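Putative hydrolase (PDB 3LLC) is a putative alpha/beta hydrolase that probably acts as a thioesterase or esterase, removing fatty acyl groups from acylated proteins. Local coordinates at residues Leu93-Glu106 with Arg122-Gln136. Sequence-based numbering, arbitrary orientation.
With EDO (1,2-ethanediol), chain E; EDO (1,2-ethanediol), chain C.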
ATOM      1  N   LEU A  93      -1.392   5.652   6.857  1.00 21.42           N
ATOM      2  CA  LEU A  93      -1.175   6.707   5.875  1.00 19.49           C
ATOM      3  C   LEU A  93      -0.264   7.800   6.441  1.00 19.81           C
ATOM      4  O   LEU A  93       0.645   8.270   5.738  1.00 21.23           O
ATOM      5  CB  LEU A  93      -2.521   7.318   5.443  1.00 19.73           C
ATOM      6  CG  LEU A  93      -2.457   8.608   4.597  1.00 20.81           C
ATOM      7  CD1 LEU A  93      -1.760   8.340   3.213  1.00 20.89           C
ATOM      8  CD2 LEU A  93      -3.922   9.157   4.370  1.00 21.11           C
ATOM      9  N   GLU A  94      -0.518   8.228   7.676  1.00 19.14           N
ATOM     10  CA  GLU A  94       0.293   9.234   8.326  1.00 20.21           C
ATOM     11  C   GLU A  94       1.774   8.817   8.352  1.00 21.02           C
ATOM     12  O   GLU A  94       2.689   9.638   8.164  1.00 18.60           O
ATOM     13  CB  GLU A  94      -0.205   9.472   9.754  1.00 21.00           C
ATOM     14  CG  GLU A  94       0.534  10.574  10.492  1.00 21.96           C
ATOM     15  CD  GLU A  94       0.080  10.779  11.944  1.00 27.17           C
ATOM     16  OE1 GLU A  94      -0.600   9.895  12.537  1.00 26.42           O
ATOM     17  OE2 GLU A  94       0.438  11.838  12.507  1.00 31.54           O
ATOM     18  N   GLU A  95       2.002   7.532   8.586  1.00 19.69           N
ATOM     19  CA  GLU A  95       3.370   6.987   8.604  1.00 18.21           C
ATOM     20  C   GLU A  95       4.027   7.021   7.190  1.00 19.61           C
ATOM     21  O   GLU A  95       5.187   7.425   7.040  1.00 19.57           O
ATOM     22  CB  GLU A  95       3.328   5.554   9.178  1.00 19.50           C
ATOM     23  CG  GLU A  95       2.965   5.523  10.675  1.00 20.77           C
ATOM     24  CD  GLU A  95       2.365   4.178  11.161  1.00 21.23           C
ATOM     25  OE1 GLU A  95       2.572   3.177  10.444  1.00 22.53           O
ATOM     26  OE2 GLU A  95       1.744   4.166  12.263  1.00 20.05           O
ATOM     27  N   ALA A  96       3.291   6.595   6.173  1.00 21.10           N
ATOM     28  CA  ALA A  96       3.768   6.626   4.809  1.00 20.97           C
ATOM     29  C   ALA A  96       4.174   8.056   4.425  1.00 23.47           C
ATOM     30  O   ALA A  96       5.268   8.261   3.884  1.00 23.54           O
ATOM     31  CB  ALA A  96       2.715   6.033   3.808  1.00 21.24           C
ATOM     32  N   LEU A  97       3.325   9.034   4.732  1.00 21.49           N
ATOM     33  CA  LEU A  97       3.628  10.428   4.404  0.50 21.51           C
ATOM     34  C   LEU A  97       4.857  10.930   5.192  1.00 23.01           C
ATOM     35  O   LEU A  97       5.702  11.669   4.650  1.00 23.34           O
ATOM     36  CB  LEU A  97       2.386  11.302   4.645  0.50 22.81           C
ATOM     37  CG  LEU A  97       2.432  12.791   4.296  0.50 21.06           C
ATOM     38  CD1 LEU A  97       2.916  12.978   2.861  0.50 16.81           C
ATOM     39  CD2 LEU A  97       1.055  13.457   4.503  0.50 14.27           C
ATOM     40  N   ALA A  98       4.965  10.559   6.478  1.00 19.69           N
ATOM     41  CA  ALA A  98       6.116  10.949   7.287  1.00 19.69           C
ATOM     42  C   ALA A  98       7.443  10.378   6.745  1.00 17.46           C
ATOM     43  O   ALA A  98       8.493  11.027   6.804  1.00 17.87           O
ATOM     44  CB  ALA A  98       5.926  10.557   8.777  1.00 18.87           C
ATOM     45  N   VAL A  99       7.397   9.149   6.257  1.00 20.20           N
ATOM     46  CA  VAL A  99       8.594   8.516   5.708  1.00 20.89           C
ATOM     47  C   VAL A  99       8.999   9.263   4.420  1.00 21.54           C
ATOM     48  O   VAL A  99      10.168   9.645   4.248  1.00 19.42           O
ATOM     49  CB  VAL A  99       8.344   7.029   5.445  1.00 22.33           C
ATOM     50  CG1 VAL A  99       9.459   6.456   4.534  1.00 24.58           C
ATOM     51  CG2 VAL A  99       8.258   6.290   6.795  1.00 21.35           C
ATOM     52  N   LEU A 100       8.020   9.535   3.554  1.00 22.59           N
ATOM     53  CA  LEU A 100       8.306  10.306   2.342  0.50 23.96           C
ATOM     54  C   LEU A 100       8.865  11.700   2.662  1.00 25.42           C
ATOM     55  O   LEU A 100       9.852  12.123   2.035  1.00 27.21           O
ATOM     56  CB  LEU A 100       7.076  10.373   1.421  0.50 23.68           C
ATOM     57  CG  LEU A 100       7.305  10.883  -0.004  0.50 21.87           C
ATOM     58  CD1 LEU A 100       7.972   9.821  -0.871  0.50 26.39           C
ATOM     59  CD2 LEU A 100       5.988  11.298  -0.594  0.50 22.54           C
ATOM     60  N   ASP A 101       8.281  12.408   3.638  1.00 24.81           N
ATOM     61  CA  ASP A 101       8.752  13.739   4.020  1.00 24.70           C
ATOM     62  C   ASP A 101      10.124  13.741   4.717  1.00 24.33           C
ATOM     63  O   ASP A 101      10.828  14.770   4.741  1.00 23.93           O
ATOM     64  CB  ASP A 101       7.731  14.447   4.920  1.00 27.45           C
ATOM     65  CG  ASP A 101       6.402  14.782   4.183  1.00 36.94           C
ATOM     66  OD1 ASP A 101       6.348  14.708   2.923  1.00 40.05           O
ATOM     67  OD2 ASP A 101       5.406  15.125   4.875  1.00 35.18           O
ATOM     68  N   HIS A 102      10.515  12.599   5.281  1.00 22.12           N
ATOM     69  CA  HIS A 102      11.829  12.489   5.927  1.00 22.37           C
ATOM     70  C   HIS A 102      12.940  12.458   4.858  1.00 20.67           C
ATOM     71  O   HIS A 102      13.959  13.081   5.019  1.00 21.64           O
ATOM     72  CB  HIS A 102      11.880  11.238   6.809  1.00 20.54           C
ATOM     73  CG  HIS A 102      13.157  11.076   7.587  1.00 24.76           C
ATOM     74  ND1 HIS A 102      13.390  11.728   8.783  1.00 27.79           N
ATOM     75  CD2 HIS A 102      14.261  10.327   7.347  1.00 24.37           C
ATOM     76  CE1 HIS A 102      14.597  11.412   9.228  1.00 27.28           C
ATOM     77  NE2 HIS A 102      15.138  10.548   8.387  1.00 26.53           N
ATOM     78  N   PHE A 103      12.727  11.698   3.786  1.00 23.06           N
ATOM     79  CA  PHE A 103      13.729  11.478   2.741  1.00 21.71           C
ATOM     80  C   PHE A 103      13.613  12.435   1.553  1.00 21.56           C
ATOM     81  O   PHE A 103      14.609  12.694   0.885  1.00 22.98           O
ATOM     82  CB  PHE A 103      13.636  10.026   2.270  1.00 22.78           C
ATOM     83  CG  PHE A 103      14.039   9.030   3.334  1.00 21.90           C
ATOM     84  CD1 PHE A 103      15.370   8.943   3.723  1.00 26.79           C
ATOM     85  CD2 PHE A 103      13.108   8.208   3.941  1.00 27.14           C
ATOM     86  CE1 PHE A 103      15.763   8.043   4.708  1.00 30.02           C
ATOM     87  CE2 PHE A 103      13.493   7.304   4.916  1.00 32.63           C
ATOM     88  CZ  PHE A 103      14.823   7.220   5.296  1.00 30.44           C
ATOM     89  N   LYS A 104      12.405  12.945   1.299  1.00 22.04           N
ATOM     90  CA  LYS A 104      12.144  13.982   0.265  1.00 22.92           C
ATOM     91  C   LYS A 104      12.723  13.682  -1.116  1.00 21.26           C
ATOM     92  O   LYS A 104      13.453  14.497  -1.658  1.00 20.11           O
ATOM     93  CB  LYS A 104      12.698  15.329   0.715  1.00 26.15           C
ATOM     94  CG  LYS A 104      12.013  15.923   1.913  1.00 34.23           C
ATOM     95  CD  LYS A 104      12.716  17.218   2.347  1.00 36.47           C
ATOM     96  CE  LYS A 104      11.763  18.142   3.100  1.00 47.50           C
ATOM     97  NZ  LYS A 104      10.956  17.450   4.154  1.00 48.93           N
ATOM     98  N   PRO A 105      12.426  12.518  -1.687  1.00 20.34           N
ATOM     99  CA  PRO A 105      12.905  12.244  -3.036  1.00 22.76           C
ATOM    100  C   PRO A 105      12.295  13.251  -4.019  1.00 24.40           C
ATOM    101  O   PRO A 105      11.153  13.709  -3.815  1.00 25.74           O
ATOM    102  CB  PRO A 105      12.404  10.821  -3.295  1.00 23.88           C
ATOM    103  CG  PRO A 105      11.197  10.715  -2.436  1.00 23.68           C
ATOM    104  CD  PRO A 105      11.552  11.446  -1.191  1.00 21.48           C
ATOM    105  N   GLU A 106      13.058  13.630  -5.046  1.00 24.54           N
ATOM    106  CA  GLU A 106      12.550  14.580  -6.056  1.00 26.22           C
ATOM    107  C   GLU A 106      11.352  14.023  -6.836  1.00 23.97           C
ATOM    108  O   GLU A 106      10.359  14.726  -7.044  1.00 25.03           O
ATOM    109  CB  GLU A 106      13.658  15.014  -7.030  1.00 28.24           C
ATOM    110  CG  GLU A 106      14.888  15.573  -6.345  1.00 31.15           C
ATOM    111  CD  GLU A 106      15.832  16.305  -7.309  1.00 36.91           C
ATOM    112  OE1 GLU A 106      15.494  16.487  -8.509  1.00 33.77           O
ATOM    113  OE2 GLU A 106      16.923  16.680  -6.847  1.00 35.01           O
ATOM    114  N   ARG A 122      -4.671   7.348  -1.324  1.00 20.52           N
ATOM    115  CA  ARG A 122      -4.802   8.432  -0.326  1.00 19.50           C
ATOM    116  C   ARG A 122      -3.546   9.341  -0.307  1.00 20.38           C
ATOM    117  O   ARG A 122      -3.654  10.573  -0.159  1.00 19.20           O
ATOM    118  CB  ARG A 122      -5.061   7.882   1.097  1.00 19.15           C
ATOM    119  CG  ARG A 122      -6.513   7.325   1.297  1.00 18.85           C
ATOM    120  CD  ARG A 122      -7.574   8.447   1.394  1.00 18.44           C
ATOM    121  NE  ARG A 122      -7.336   9.333   2.523  1.00 19.96           N
ATOM    122  CZ  ARG A 122      -7.074  10.638   2.451  1.00 23.27           C
ATOM    123  NH1 ARG A 122      -7.054  11.288   1.286  1.00 23.27           N
ATOM    124  NH2 ARG A 122      -6.857  11.307   3.560  1.00 22.76           N
ATOM    125  N   LEU A 123      -2.367   8.736  -0.437  1.00 18.90           N
ATOM    126  CA  LEU A 123      -1.099   9.500  -0.371  1.00 19.85           C
ATOM    127  C   LEU A 123      -1.029  10.512  -1.489  1.00 19.55           C
ATOM    128  O   LEU A 123      -0.666  11.670  -1.258  1.00 19.92           O
ATOM    129  CB  LEU A 123       0.097   8.530  -0.442  1.00 21.52           C
ATOM    130  CG  LEU A 123       1.544   8.989  -0.252  1.00 30.14           C
ATOM    131  CD1 LEU A 123       1.664   9.792   0.997  1.00 32.68           C
ATOM    132  CD2 LEU A 123       2.460   7.747  -0.180  1.00 29.41           C
ATOM    133  N   ILE A 124      -1.396  10.107  -2.699  1.00 20.81           N
ATOM    134  CA  ILE A 124      -1.379  11.078  -3.824  1.00 21.10           C
ATOM    135  C   ILE A 124      -2.351  12.239  -3.597  1.00 21.37           C
ATOM    136  O   ILE A 124      -2.020  13.406  -3.883  1.00 20.40           O
ATOM    137  CB  ILE A 124      -1.538  10.360  -5.230  1.00 23.35           C
ATOM    138  CG1 ILE A 124      -1.243  11.318  -6.385  1.00 35.97           C
ATOM    139  CG2 ILE A 124      -2.942   9.774  -5.465  1.00 26.21           C
ATOM    140  CD1 ILE A 124       0.213  11.526  -6.593  1.00 47.65           C
ATOM    141  N   GLN A 125      -3.517  11.942  -3.011  1.00 22.06           N
ATOM    142  CA  GLN A 125      -4.482  12.984  -2.624  1.00 21.08           C
ATOM    143  C   GLN A 125      -3.916  13.950  -1.598  1.00 21.51           C
ATOM    144  O   GLN A 125      -4.091  15.169  -1.736  1.00 20.08           O
ATOM    145  CB  GLN A 125      -5.833  12.387  -2.107  1.00 20.92           C
ATOM    146  CG  GLN A 125      -6.584  11.592  -3.174  1.00 23.38           C
ATOM    147  CD  GLN A 125      -7.882  10.950  -2.657  1.00 30.62           C
ATOM    148  OE1 GLN A 125      -8.000  10.603  -1.463  1.00 24.64           O
ATOM    149  NE2 GLN A 125      -8.879  10.857  -3.538  1.00 21.27           N
ATOM    150  N   GLU A 126      -3.197  13.433  -0.602  1.00 20.71           N
ATOM    151  CA  GLU A 126      -2.588  14.274   0.451  0.50 20.33           C
ATOM    152  C   GLU A 126      -1.488  15.167  -0.140  1.00 20.61           C
ATOM    153  O   GLU A 126      -1.382  16.340   0.191  1.00 21.50           O
ATOM    154  CB  GLU A 126      -1.987  13.416   1.595  0.50 20.16           C
ATOM    155  CG  GLU A 126      -3.006  12.610   2.431  0.50 23.75           C
ATOM    156  CD  GLU A 126      -3.619  13.396   3.611  0.50 23.55           C
ATOM    157  OE1 GLU A 126      -2.971  13.492   4.683  0.50 28.01           O
ATOM    158  OE2 GLU A 126      -4.774  13.868   3.486  0.50 27.55           O
ATOM    159  N   LEU A 127      -0.653  14.597  -1.008  1.00 21.82           N
ATOM    160  CA  LEU A 127       0.403  15.410  -1.665  1.00 24.18           C
ATOM    161  C   LEU A 127      -0.189  16.491  -2.571  1.00 24.62           C
ATOM    162  O   LEU A 127       0.236  17.662  -2.523  1.00 23.57           O
ATOM    163  CB  LEU A 127       1.369  14.512  -2.446  1.00 24.28           C
ATOM    164  CG  LEU A 127       2.189  13.532  -1.596  1.00 23.58           C
ATOM    165  CD1 LEU A 127       2.953  12.518  -2.483  1.00 25.81           C
ATOM    166  CD2 LEU A 127       3.147  14.255  -0.670  1.00 23.12           C
ATOM    167  N   LYS A 128      -1.192  16.139  -3.374  1.00 24.90           N
ATOM    168  CA  LYS A 128      -1.842  17.152  -4.249  1.00 26.40           C
ATOM    169  C   LYS A 128      -2.543  18.257  -3.447  1.00 28.93           C
ATOM    170  O   LYS A 128      -2.622  19.399  -3.904  1.00 31.19           O
ATOM    171  CB  LYS A 128      -2.767  16.501  -5.320  1.00 25.38           C
ATOM    172  CG  LYS A 128      -1.937  15.725  -6.408  1.00 35.88           C
ATOM    173  CD  LYS A 128      -2.717  14.861  -7.464  1.00 35.50           C
ATOM    174  CE  LYS A 128      -3.374  15.695  -8.578  1.00 43.50           C
ATOM    175  NZ  LYS A 128      -2.415  16.568  -9.324  1.00 35.82           N
ATOM    176  N   ALA A 129      -3.001  17.968  -2.229  1.00 28.67           N
ATOM    177  CA  ALA A 129      -3.624  19.011  -1.372  1.00 31.63           C
ATOM    178  C   ALA A 129      -2.628  20.025  -0.796  1.00 33.35           C
ATOM    179  O   ALA A 129      -3.040  21.076  -0.294  1.00 34.29           O
ATOM    180  CB  ALA A 129      -4.437  18.368  -0.219  1.00 30.44           C
ATOM    181  N   ARG A 130      -1.331  19.731  -0.854  1.00 35.21           N
ATOM    182  CA  ARG A 130      -0.318  20.622  -0.251  1.00 38.78           C
ATOM    183  C   ARG A 130       0.178  21.693  -1.199  1.00 41.91           C
ATOM    184  O   ARG A 130       0.190  21.506  -2.413  1.00 41.29           O
ATOM    185  CB  ARG A 130       0.881  19.826   0.269  1.00 36.95           C
ATOM    186  CG  ARG A 130       0.466  18.760   1.204  1.00 41.82           C
ATOM    187  CD  ARG A 130       1.471  18.418   2.250  1.00 44.53           C
ATOM    188  NE  ARG A 130       2.665  17.792   1.709  1.00 50.34           N
ATOM    189  CZ  ARG A 130       3.428  16.904   2.359  1.00 45.75           C
ATOM    190  NH1 ARG A 130       3.116  16.471   3.579  1.00 42.16           N
ATOM    191  NH2 ARG A 130       4.508  16.428   1.760  1.00 46.67           N
ATOM    192  N   HIS A 131       0.599  22.811  -0.609  1.00 47.17           N
ATOM    193  CA  HIS A 131       1.224  23.919  -1.328  1.00 52.17           C
ATOM    194  C   HIS A 131       2.703  23.613  -1.582  1.00 53.28           C
ATOM    195  O   HIS A 131       3.166  23.673  -2.720  1.00 54.77           O
ATOM    196  CB  HIS A 131       1.124  25.214  -0.504  1.00 53.97           C
ATOM    197  CG  HIS A 131      -0.249  25.817  -0.463  1.00 64.04           C
ATOM    198  ND1 HIS A 131      -0.461  27.162  -0.221  1.00 75.23           N
ATOM    199  CD2 HIS A 131      -1.476  25.270  -0.640  1.00 72.25           C
ATOM    200  CE1 HIS A 131      -1.757  27.414  -0.241  1.00 75.56           C
ATOM    201  NE2 HIS A 131      -2.395  26.283  -0.495  1.00 78.53           N
ATOM    202  N   ASP A 132       3.433  23.297  -0.512  1.00 54.11           N
ATOM    203  CA  ASP A 132       4.861  22.976  -0.597  1.00 54.93           C
ATOM    204  C   ASP A 132       5.044  21.467  -0.795  1.00 55.76           C
ATOM    205  O   ASP A 132       4.959  20.696   0.179  1.00 58.60           O
ATOM    206  CB  ASP A 132       5.596  23.440   0.670  1.00 55.38           C
ATOM    207  N   ASN A 133       5.259  21.049  -2.052  1.00 52.62           N
ATOM    208  CA  ASN A 133       5.571  19.655  -2.322  0.50 51.03           C
ATOM    209  C   ASN A 133       6.895  19.466  -3.051  1.00 49.55           C
ATOM    210  O   ASN A 133       7.004  19.643  -4.275  1.00 48.93           O
ATOM    211  CB  ASN A 133       4.442  18.951  -3.053  0.50 51.26           C
ATOM    212  CG  ASN A 133       4.488  17.457  -2.854  0.50 50.61           C
ATOM    213  OD1 ASN A 133       5.195  16.939  -1.968  0.50 40.05           O
ATOM    214  ND2 ASN A 133       3.745  16.749  -3.679  0.50 49.92           N
ATOM    215  N   PRO A 134       7.927  19.088  -2.271  1.00 47.01           N
ATOM    216  CA  PRO A 134       9.204  18.761  -2.916  1.00 44.51           C
ATOM    217  C   PRO A 134       9.156  17.418  -3.690  1.00 40.98           C
ATOM    218  O   PRO A 134      10.034  17.168  -4.519  1.00 40.75           O
ATOM    219  CB  PRO A 134      10.188  18.677  -1.742  1.00 45.21           C
ATOM    220  CG  PRO A 134       9.358  18.380  -0.532  1.00 46.85           C
ATOM    221  CD  PRO A 134       7.921  18.736  -0.837  1.00 47.11           C
ATOM    222  N   THR A 135       8.136  16.588  -3.441  1.00 34.26           N
ATOM    223  CA  THR A 135       8.014  15.294  -4.112  1.00 31.57           C
ATOM    224  C   THR A 135       6.851  15.200  -5.112  1.00 27.76           C
ATOM    225  O   THR A 135       5.689  15.263  -4.729  1.00 26.86           O
ATOM    226  CB  THR A 135       7.856  14.156  -3.082  1.00 29.72           C
ATOM    227  OG1 THR A 135       8.980  14.170  -2.181  1.00 31.69           O
ATOM    228  CG2 THR A 135       7.791  12.789  -3.808  1.00 25.80           C
ATOM    229  N   GLN A 136       7.200  15.026  -6.391  1.00 28.21           N
ATOM    230  CA  GLN A 136       6.231  14.759  -7.448  0.50 27.08           C
ATOM    231  C   GLN A 136       6.090  13.230  -7.593  1.00 23.40           C
ATOM    232  O   GLN A 136       7.087  12.542  -7.670  1.00 23.47           O
ATOM    233  CB  GLN A 136       6.700  15.347  -8.782  0.50 26.96           C
ATOM    234  CG  GLN A 136       7.388  16.735  -8.733  0.50 30.73           C
ATOM    235  CD  GLN A 136       6.635  17.786  -7.909  0.50 32.66           C
ATOM    236  OE1 GLN A 136       5.419  17.716  -7.749  0.50 31.15           O
ATOM    237  NE2 GLN A 136       7.370  18.770  -7.393  0.50 27.36           N
TER
HETATM  238  C1  EDO E 273       1.794  14.458  -6.777  1.00 54.18           C
HETATM  239  O1  EDO E 273       2.794  14.568  -7.779  1.00 51.02           O
HETATM  240  C2  EDO E 273       2.089  15.493  -5.712  1.00 65.14           C
HETATM  241  O2  EDO E 273       2.496  16.744  -6.278  1.00 69.12           O
HETATM  242  C1  EDO C 271     -13.151  11.751  -4.171  1.00 48.61           C
HETATM  243  O1  EDO C 271     -14.279  10.969  -3.783  1.00 45.03           O
HETATM  244  C2  EDO C 271     -12.128  10.797  -4.743  1.00 42.38           C
HETATM  245  O2  EDO C 271     -11.571  10.092  -3.663  1.00 35.44           O
HETATM  246  O   HOH W   1       8.418  15.205   0.349  1.00 46.54           O
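L93, L97 and L100 of one helix meet L123 and L127 of the next in this alpha/beta-hydrolase fold. Helix 89-103 precedes strand 107-113. Helix 115-128 follows that strand, and the GxSxG sequence at their junction is consistent with a nucleophile elbow. The short helical segments cross at -57°, their axes 10.3 Å apart.

The apolar contacts run along both helices. L93 CD1 lies over the backbone at L123, while its CD2 touches R122 CB at 3.7 Å. L97 and L127 slide past each other in opposite directions, with L97 CD1 3.8 Å from L127 CD2. With CG turned anti to the backbone N, L97 swings this same CD1 in toward L123 CD1 as well. L100 CD2 packs on L127 CD1 and meets T135 CG2 tip to tip. Helix 89-103 also rests on the main sheet, where V99 touches I70 and F72.

The charged contact joins the last turn of helix 89-103 to the loop after helix 115-128. R130 and D101 form a salt bridge, end-on, with one guanidinium nitrogen to each carboxylate oxygen. R130 NH2 donates to D101 OD1 at 2.8 Å. This bond is nearly straight, at 170°. R130 NH1 donates to D101 OD2 at 3.0 Å. The two flat groups are turned 33° apart. The paired hydrogen bonds hold the guanidinium beside L97, whose CD1 lies 3.6 Å from R130 NH1. A water donates to T135 OG1 and, weakly, to D101 OD1.

Past the helices, the segments meet at the start of the neighbouring parallel strands 107-113 and 136-143. Q136 N donates to E106 O at 3.2 Å. T135 OG1 donates to P105 O at 2.8 Å, in the plane of that carbonyl.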